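Local coordinates for ricin B lectin (Clostridium thermocellum, PDB 3VSF), which acts as an exo-beta-1,3-galactanase, probably hydrolysing glycosidic bonds at the ends of beta-1,3-galactan, and carries a galactose-binding beta-trefoil module, at residues K262-S266 and D333-E337; E205-L209 and G231-P237. One frame throughout, in Å; residues are numbered along the deposited sequence.

Contact 1 (K262-S266 and D333-E337)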
loop_
_atom_site.group_PDB
_atom_site.type_symbol
_atom_site.label_atom_id
_atom_site.label_comp_id
_atom_site.label_asym_id
_atom_site.label_seq_id
_atom_site.Cartn_x
_atom_site.Cartn_y
_atom_site.Cartn_z
ATOM N N LYS A 262 1.543 -2.374 9.667
ATOM C CA LYS A 262 0.832 -3.527 10.209
ATOM C C LYS A 262 -0.669 -3.402 9.976
ATOM O O LYS A 262 -1.160 -2.341 9.594
ATOM C CB LYS A 262 1.123 -3.684 11.702
ATOM C CG LYS A 262 2.597 -3.861 12.030
ATOM C CD LYS A 262 2.815 -4.068 13.521
ATOM C CE LYS A 262 4.289 -4.242 13.844
ATOM N NZ LYS A 262 4.511 -4.501 15.292
ATOM N N TYR A 263 -1.394 -4.492 10.204
ATOM C CA TYR A 263 -2.840 -4.488 10.031
ATOM C C TYR A 263 -3.528 -5.383 11.052
ATOM O O TYR A 263 -2.895 -6.241 11.670
ATOM C CB TYR A 263 -3.220 -4.922 8.611
ATOM C CG TYR A 263 -3.044 -6.403 8.344
ATOM C CD1 TYR A 263 -1.850 -6.901 7.838
ATOM C CD2 TYR A 263 -4.075 -7.300 8.590
ATOM C CE1 TYR A 263 -1.687 -8.254 7.588
ATOM C CE2 TYR A 263 -3.922 -8.652 8.344
ATOM C CZ TYR A 263 -2.726 -9.123 7.843
ATOM O OH TYR A 263 -2.569 -10.468 7.598
ATOM N N ALA A 264 -4.828 -5.175 11.224
ATOM C CA ALA A 264 -5.629 -5.995 12.121
ATOM C C ALA A 264 -7.051 -6.088 11.591
ATOM O O ALA A 264 -7.460 -5.294 10.744
ATOM C CB ALA A 264 -5.617 -5.416 13.523
ATOM N N TYR A 265 -7.806 -7.059 12.092
ATOM C CA TYR A 265 -9.169 -7.272 11.625
ATOM C C TYR A 265 -10.124 -7.533 12.782
ATOM O O TYR A 265 -9.702 -7.876 13.886
ATOM C CB TYR A 265 -9.216 -8.434 10.631
ATOM C CG TYR A 265 -8.642 -9.723 11.175
ATOM C CD1 TYR A 265 -9.464 -10.680 11.757
ATOM C CD2 TYR A 265 -7.280 -9.980 11.110
ATOM C CE1 TYR A 265 -8.944 -11.858 12.257
ATOM C CE2 TYR A 265 -6.752 -11.155 11.608
ATOM C CZ TYR A 265 -7.587 -12.090 12.180
ATOM O OH TYR A 265 -7.063 -13.261 12.676
ATOM N N SER A 266 -11.415 -7.366 12.518
ATOM C CA SER A 266 -12.442 -7.589 13.524
ATOM C C SER A 266 -13.823 -7.628 12.882
ATOM O O SER A 266 -14.069 -6.961 11.878
ATOM C CB SER A 266 -12.395 -6.493 14.591
ATOM O OG SER A 266 -13.379 -6.710 15.588
ATOM N N ASP A 333 -9.862 -13.850 4.512
ATOM C CA ASP A 333 -10.522 -12.829 5.315
ATOM C C ASP A 333 -9.611 -12.352 6.441
ATOM O O ASP A 333 -9.765 -11.241 6.946
ATOM C CB ASP A 333 -11.838 -13.356 5.892
ATOM C CG ASP A 333 -12.884 -13.609 4.824
ATOM O OD1 ASP A 333 -12.792 -12.994 3.741
ATOM O OD2 ASP A 333 -13.801 -14.420 5.071
ATOM N N THR A 334 -8.659 -13.195 6.824
ATOM C CA THR A 334 -7.755 -12.877 7.923
ATOM C C THR A 334 -6.318 -12.674 7.448
ATOM O O THR A 334 -5.453 -12.269 8.223
ATOM C CB THR A 334 -7.770 -13.977 8.999
ATOM O OG1 THR A 334 -7.291 -15.206 8.438
ATOM C CG2 THR A 334 -9.180 -14.182 9.532
ATOM N N THR A 335 -6.069 -12.956 6.174
ATOM C CA THR A 335 -4.721 -12.845 5.624
ATOM C C THR A 335 -4.649 -11.819 4.497
ATOM O O THR A 335 -5.284 -11.981 3.455
ATOM C CB THR A 335 -4.212 -14.204 5.107
ATOM O OG1 THR A 335 -4.271 -15.172 6.161
ATOM C CG2 THR A 335 -2.778 -14.080 4.616
ATOM N N LEU A 336 -3.869 -10.765 4.715
ATOM C CA LEU A 336 -3.719 -9.705 3.724
ATOM C C LEU A 336 -2.305 -9.662 3.155
ATOM O O LEU A 336 -1.347 -10.071 3.810
ATOM C CB LEU A 336 -4.086 -8.343 4.322
ATOM C CG LEU A 336 -5.575 -7.997 4.436
ATOM C CD1 LEU A 336 -6.315 -9.003 5.301
ATOM C CD2 LEU A 336 -5.750 -6.587 4.983
ATOM N N GLU A 337 -2.187 -9.157 1.932
ATOM C CA GLU A 337 -0.907 -9.081 1.239
ATOM C C GLU A 337 -0.727 -7.718 0.585
ATOM O O GLU A 337 -1.652 -7.190 -0.031
ATOM C CB GLU A 337 -0.814 -10.182 0.181
ATOM C CG GLU A 337 0.176 -9.899 -0.939
ATOM C CD GLU A 337 0.066 -10.896 -2.081
ATOM O OE1 GLU A 337 0.431 -10.540 -3.223
ATOM O OE2 GLU A 337 -0.379 -12.037 -1.838
#
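Y263 and Y265 reach from one strand toward T334 and L336, and they illustrate how two tyrosines on the same face of a strand can grip a neighbouring segment of the same chain that forms no sheet with it. The backbones stay well apart, with CA atoms 8.2 Å from each other at Y263 and L336, so the rings span the gap. In Y263 the ring is tucked between the backbone N and the carbonyl carbon (chi1 73°), which carries its phenol across to the backbone of 334-336. There OH accepts a nearly straight hydrogen bond from L336 N (3.2 Å, 172° at the hydrogen) and makes a weak one to T334 O, which lies beyond the ring edge and in its plane. The hydroxyl of this buried tyrosine thus has a main-chain partner in each role.

L336 lies over one face of the same ring. Its CB stands 4.0 Å from the ring centroid in a CH-pi contact displaced toward the rim, while L336 CD1 approaches Y263 CE2 at 3.9 Å and L336 CD2 lies against Y263 CD2. Y265 takes a similar first torsion but makes no hydrogen bond across the contact: T334 CB sits over a face of its ring and T334 CG2 packs 3.6 Å from Y265 CE1, with T334 O close to CE2.

Y247 of the adjacent strand touches both Y265 and L336, and its hydroxyl is hydrogen-bonded to D333 O. E337 forms a salt bridge with R419 in the ricin-type region. The pairing joins sheet 237-279 to the short, weakly bonded last strand of sheet 288-337 and the turn leading into it, an interface between neighbouring blades of the five-bladed beta-propeller found in glycoside hydrolase family 43.

Contact 2 (E205-L209 and G231-P237)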
loop_
_atom_site.group_PDB
_atom_site.type_symbol
_atom_site.label_atom_id
_atom_site.label_comp_id
_atom_site.label_asym_id
_atom_site.label_seq_id
_atom_site.Cartn_x
_atom_site.Cartn_y
_atom_site.Cartn_z
ATOM N N GLU A 205 -0.987 11.236 23.221
ATOM C CA GLU A 205 0.390 11.337 22.739
ATOM C C GLU A 205 0.711 10.282 21.683
ATOM O O GLU A 205 1.751 9.626 21.745
ATOM C CB GLU A 205 1.382 11.237 23.901
ATOM C CG GLU A 205 1.587 12.540 24.652
ATOM C CD GLU A 205 2.195 13.620 23.780
ATOM O OE1 GLU A 205 1.522 14.647 23.550
ATOM O OE2 GLU A 205 3.346 13.444 23.325
ATOM N N ASN A 206 -0.188 10.128 20.715
ATOM C CA ASN A 206 -0.008 9.167 19.630
ATOM C C ASN A 206 0.206 7.735 20.120
ATOM O O ASN A 206 0.609 6.863 19.351
ATOM C CB ASN A 206 1.151 9.590 18.723
ATOM C CG ASN A 206 0.949 10.968 18.120
ATOM O OD1 ASN A 206 -0.178 11.455 18.018
ATOM N ND2 ASN A 206 2.043 11.601 17.713
ATOM N N MET A 207 -0.068 7.496 21.399
ATOM C CA MET A 207 0.118 6.173 21.983
ATOM C C MET A 207 -1.127 5.309 21.818
ATOM O O MET A 207 -1.040 4.083 21.751
ATOM C CB MET A 207 0.486 6.284 23.463
ATOM C CG MET A 207 1.795 7.008 23.730
ATOM S SD MET A 207 3.228 6.135 23.070
ATOM C CE MET A 207 3.075 4.555 23.900
ATOM N N ASP A 208 -2.288 5.955 21.756
ATOM C CA ASP A 208 -3.549 5.239 21.617
ATOM C C ASP A 208 -4.311 5.700 20.381
ATOM O O ASP A 208 -4.200 6.852 19.965
ATOM C CB ASP A 208 -4.415 5.432 22.865
ATOM C CG ASP A 208 -3.692 5.055 24.144
ATOM O OD1 ASP A 208 -2.744 4.245 24.077
ATOM O OD2 ASP A 208 -4.072 5.567 25.218
ATOM N N LEU A 209 -5.080 4.791 19.792
ATOM C CA LEU A 209 -5.947 5.133 18.673
ATOM C C LEU A 209 -7.384 5.281 19.152
ATOM O O LEU A 209 -7.918 4.399 19.825
ATOM C CB LEU A 209 -5.870 4.069 17.576
ATOM C CG LEU A 209 -4.667 4.127 16.633
ATOM C CD1 LEU A 209 -4.692 2.954 15.665
ATOM C CD2 LEU A 209 -4.647 5.446 15.880
ATOM N N GLY A 231 -1.213 2.018 23.927
ATOM C CA GLY A 231 0.193 1.935 24.279
ATOM C C GLY A 231 1.066 1.324 23.200
ATOM O O GLY A 231 2.273 1.161 23.388
ATOM N N GLN A 232 0.461 0.986 22.066
ATOM C CA GLN A 232 1.192 0.353 20.974
ATOM C C GLN A 232 1.683 1.377 19.953
ATOM O O GLN A 232 2.484 1.057 19.073
ATOM C CB GLN A 232 0.335 -0.728 20.312
ATOM C CG GLN A 232 -0.031 -1.865 21.260
ATOM C CD GLN A 232 -0.986 -2.867 20.642
ATOM O OE1 GLN A 232 -1.373 -2.737 19.483
ATOM N NE2 GLN A 232 -1.371 -3.873 21.419
ATOM N N GLN A 233 1.196 2.607 20.078
ATOM C CA GLN A 233 1.729 3.735 19.320
ATOM C C GLN A 233 1.650 3.530 17.805
ATOM O O GLN A 233 2.664 3.585 17.109
ATOM C CB GLN A 233 3.175 4.005 19.747
ATOM C CG GLN A 233 3.731 5.352 19.318
ATOM C CD GLN A 233 5.095 5.630 19.923
ATOM O OE1 GLN A 233 5.582 4.868 20.759
ATOM N NE2 GLN A 233 5.719 6.724 19.503
ATOM N N ARG A 234 0.442 3.299 17.301
ATOM C CA ARG A 234 0.232 3.132 15.867
ATOM C C ARG A 234 -0.204 4.446 15.226
ATOM O O ARG A 234 -0.999 5.191 15.798
ATOM C CB ARG A 234 -0.805 2.040 15.595
ATOM C CG ARG A 234 -0.467 0.693 16.217
ATOM C CD ARG A 234 0.936 0.248 15.843
ATOM N NE ARG A 234 1.104 0.117 14.400
ATOM C CZ ARG A 234 2.249 -0.207 13.808
ATOM N NH1 ARG A 234 3.335 -0.430 14.537
ATOM N NH2 ARG A 234 2.311 -0.306 12.488
ATOM N N GLU A 235 0.318 4.725 14.034
ATOM C CA GLU A 235 0.028 5.980 13.346
ATOM C C GLU A 235 -0.545 5.753 11.950
ATOM O O GLU A 235 -0.785 4.617 11.545
ATOM C CB GLU A 235 1.291 6.838 13.253
ATOM C CG GLU A 235 2.020 7.002 14.574
ATOM C CD GLU A 235 1.110 7.492 15.680
ATOM O OE1 GLU A 235 0.328 8.434 15.436
ATOM O OE2 GLU A 235 1.168 6.925 16.791
ATOM N N ALA A 236 -0.760 6.848 11.226
ATOM C CA ALA A 236 -1.292 6.804 9.865
ATOM C C ALA A 236 -2.326 5.698 9.663
ATOM O O ALA A 236 -2.177 4.861 8.773
ATOM C CB ALA A 236 -0.158 6.657 8.863
ATOM N N PRO A 237 -3.388 5.699 10.481
ATOM C CA PRO A 237 -4.384 4.626 10.421
ATOM C C PRO A 237 -5.267 4.708 9.180
ATOM O O PRO A 237 -5.591 5.801 8.717
ATOM C CB PRO A 237 -5.221 4.866 11.679
ATOM C CG PRO A 237 -5.131 6.331 11.902
ATOM C CD PRO A 237 -3.742 6.725 11.478
#
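M207 and Q233 mark the closest approach of the two backbones, their CA atoms 4.0 Å apart, where Q233 N gives a bent hydrogen bond to M207 O (3.2 Å, 153° at the hydrogen) from well outside the carbonyl plane. Just before this point, Q233 CA makes a CA-H...O contact with N206 O.

The next grip belongs to a side chain: D208 turns a carboxylate oxygen back to the glycine, and OD1 receives G231 N at 2.7 Å, met nearly along its C-O bond. The bends at chi2 and chi3 fold M207 over the loop and set its SD 3.5 Å from Q233 OE1, while CE rests against the G231 carbonyl. Q233 answers with an extended chain, its CG anti to the backbone N (chi1 -165°), running past the sulfur. Elsewhere, the folded side chain of E235 brings its carboxylate to N206, with E235 OE2 3.3 Å from N206 CB.

Deeper in, L209 supplies the apolar part. Its CD1 packs 4.0 Å from R234 CB, and CD2 lies 4.1 Å from P237 CG. R234 then leads away, its NE bonded to T250 OG1, while L209 itself leans on L248 and T250 of the following sheet.

M207 and D208 both face the last residue of strand 197-203, a classic beta bulge at the end of the hairpin of strands 197-203 and 208-214. The hairpin end is fastened to the connection from strand 221-228 to strand 237-241, the crossing from one blade to the next in a beta-propeller.

Sheet 237-279 is the element common to both: contact 2 fastens the connection that enters it to the preceding sheet, and contact 1 packs its third strand against the sheet that follows. The two are about 18 Å apart between centres and come together where R234 NH2 packs 3.6 Å from K262 N. Each is partly buried, but none of the touching residues of contact 1 is solvent-exposed, against two in contact 2. Their chemistry differs: aromatic faces and a phenol bridge separated backbones in 262-266/333-337, whereas a main-chain carbonyl and a carboxylate tie closely spaced backbones in 205-209/231-237, with L209 adding apolar packing.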